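Local atomic coordinates of pterin-4-alpha-carbinolamine dehydratase MoaB2 (Mycobacterium marinum, PDB entry 3RFQ), a protein that probably acts in molybdenum cofactor biosynthesis as a molybdopterin-binding member of the MogA/MoaB family. Residues T99-R104 against L140-A145. Residues are numbered along the deposited sequence; the frame is centred on the assembly and turned at random.
Sequences TGVTPR and LSRGLA
R142 grips the loop at T99 and G100 twice, once through its backbone and once through its side chain. In this MogA/MoaB-type fold the contact joins the loop after strand 92-96, on whose GGTG sequence T99 lies, to the loop leading into strand 145-148. The backbone bond runs from R142 N to T99 O (3.0 Å). The second runs from R142 NE to G100 O (3.1 Å) and is nearly straight, with an N-H...O angle of 170°. Here the acceptor sits at the edge of the guanidinium, essentially in its plane, while the donor is tilted 35° from the plane of the carbonyl. Two consecutive carbonyls are thus held by one arginine, whose chain bends at chi3 to bring NE round to G100. The guanidinium has a further partner: NH1 forms a salt bridge with E109 of helix 107-114, which would fix its rotation. T99 O also accepts from a water, which donates as well to L140 O at 2.6 Å, so two donors share T99 O. One residue before R142, S141 OG stands anti to its backbone N (chi1 176°) and accepts from G143 N at 3.0 Å, closing an ST turn. S141 OG and T99 OG1 are hydrogen-bonded at 3.1 Å, and either could be the donor. V101 CG1 approaches R142 CD at 4.3 Å, and V101 O accepts a hydrogen bond from NH2 of R117 of a second subunit, placing this end of the contact beside the subunit interface. At the other end, the methyl T99 CG2 rests 3.8 Å from G143 CA.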
loop_
_atom_site.group_PDB
_atom_site.type_symbol
_atom_site.label_atom_id
_atom_site.label_comp_id
_atom_site.label_asym_id
_atom_site.label_seq_id
_atom_site.Cartn_x
_atom_site.Cartn_y
_atom_site.Cartn_z
ATOM N N THR C 99 6.960 0.557 22.882
ATOM C CA THR C 99 5.764 0.241 22.088
ATOM C C THR C 99 5.633 -1.244 21.660
ATOM O O THR C 99 4.706 -1.580 20.917
ATOM C CB THR C 99 5.634 1.133 20.832
ATOM O OG1 THR C 99 6.708 0.861 19.923
ATOM C CG2 THR C 99 5.647 2.620 21.198
ATOM N N GLY C 100 6.543 -2.108 22.120
ATOM C CA GLY C 100 6.463 -3.532 21.807
ATOM C C GLY C 100 5.477 -4.298 22.681
ATOM O O GLY C 100 4.519 -3.728 23.246
ATOM N N VAL C 101 5.746 -5.587 22.864
ATOM C CA VAL C 101 4.837 -6.447 23.625
ATOM C C VAL C 101 5.405 -7.043 24.918
ATOM O O VAL C 101 4.733 -7.816 25.589
ATOM C CB VAL C 101 4.265 -7.527 22.711
ATOM C CG1 VAL C 101 3.408 -6.853 21.627
ATOM C CG2 VAL C 101 5.395 -8.366 22.054
ATOM N N THR C 102 6.622 -6.662 25.301
ATOM C CA THR C 102 7.169 -7.125 26.582
ATOM C C THR C 102 6.464 -6.373 27.724
ATOM O O THR C 102 5.667 -5.440 27.462
ATOM C CB THR C 102 8.682 -6.910 26.695
ATOM O OG1 THR C 102 8.929 -5.525 26.961
ATOM C CG2 THR C 102 9.414 -7.349 25.413
ATOM N N PRO C 103 6.733 -6.767 28.986
ATOM C CA PRO C 103 5.846 -6.213 30.010
ATOM C C PRO C 103 6.161 -4.764 30.309
ATOM O O PRO C 103 5.303 -4.043 30.816
ATOM C CB PRO C 103 6.123 -7.093 31.259
ATOM C CG PRO C 103 7.311 -8.023 30.878
ATOM C CD PRO C 103 7.862 -7.535 29.572
ATOM N N ARG C 104 7.395 -4.367 30.011
ATOM C CA ARG C 104 7.861 -3.006 30.220
ATOM C C ARG C 104 7.420 -2.079 29.117
ATOM O O ARG C 104 7.712 -0.886 29.193
ATOM C CB ARG C 104 9.403 -2.949 30.318
ATOM C CG ARG C 104 10.008 -3.601 31.580
ATOM C CD ARG C 104 9.694 -2.829 32.873
ATOM N NE ARG C 104 10.469 -1.592 33.017
ATOM C CZ ARG C 104 10.560 -0.896 34.158
ATOM N NH1 ARG C 104 9.924 -1.314 35.251
ATOM N NH2 ARG C 104 11.285 0.218 34.210
ATOM N N LEU C 140 4.692 -3.378 13.757
ATOM C CA LEU C 140 3.862 -3.926 14.831
ATOM C C LEU C 140 3.673 -2.980 16.033
ATOM O O LEU C 140 3.073 -3.380 17.024
ATOM C CB LEU C 140 4.435 -5.277 15.315
ATOM C CG LEU C 140 4.450 -6.357 14.239
ATOM C CD1 LEU C 140 5.103 -7.669 14.691
ATOM C CD2 LEU C 140 3.045 -6.614 13.802
ATOM N N SER C 141 4.222 -1.763 15.950
ATOM C CA SER C 141 4.193 -0.836 17.067
ATOM C C SER C 141 2.767 -0.642 17.606
ATOM O O SER C 141 1.831 -0.344 16.835
ATOM C CB SER C 141 4.776 0.523 16.640
ATOM O OG SER C 141 4.659 1.479 17.707
ATOM N N ARG C 142 2.592 -0.797 18.914
ATOM C CA ARG C 142 1.304 -0.459 19.548
ATOM C C ARG C 142 1.228 1.040 19.907
ATOM O O ARG C 142 0.313 1.492 20.633
ATOM C CB ARG C 142 1.077 -1.306 20.805
ATOM C CG ARG C 142 1.256 -2.835 20.683
ATOM C CD ARG C 142 0.720 -3.544 21.934
ATOM N NE ARG C 142 1.485 -3.145 23.092
ATOM C CZ ARG C 142 1.041 -2.404 24.116
ATOM N NH1 ARG C 142 -0.211 -2.003 24.194
ATOM N NH2 ARG C 142 1.880 -2.095 25.095
ATOM N N GLY C 143 2.198 1.817 19.437
ATOM C CA GLY C 143 2.204 3.256 19.729
ATOM C C GLY C 143 0.930 3.934 19.246
ATOM O O GLY C 143 0.382 3.585 18.194
ATOM N N LEU C 144 0.456 4.878 20.045
ATOM C CA LEU C 144 -0.704 5.697 19.721
ATOM C C LEU C 144 -0.355 7.045 19.114
ATOM O O LEU C 144 0.790 7.524 19.194
ATOM C CB LEU C 144 -1.474 5.975 20.999
ATOM C CG LEU C 144 -1.860 4.723 21.786
ATOM C CD1 LEU C 144 -2.644 5.157 23.014
ATOM C CD2 LEU C 144 -2.644 3.682 20.919
ATOM N N ALA C 145 -1.366 7.695 18.557
ATOM C CA ALA C 145 -1.215 9.075 18.112
ATOM C C ALA C 145 -2.544 9.756 18.399
ATOM O O ALA C 145 -3.603 9.167 18.205
ATOM C CB ALA C 145 -0.928 9.128 16.636
HETATM O O HOH W 1 4.369 -4.098 19.130
#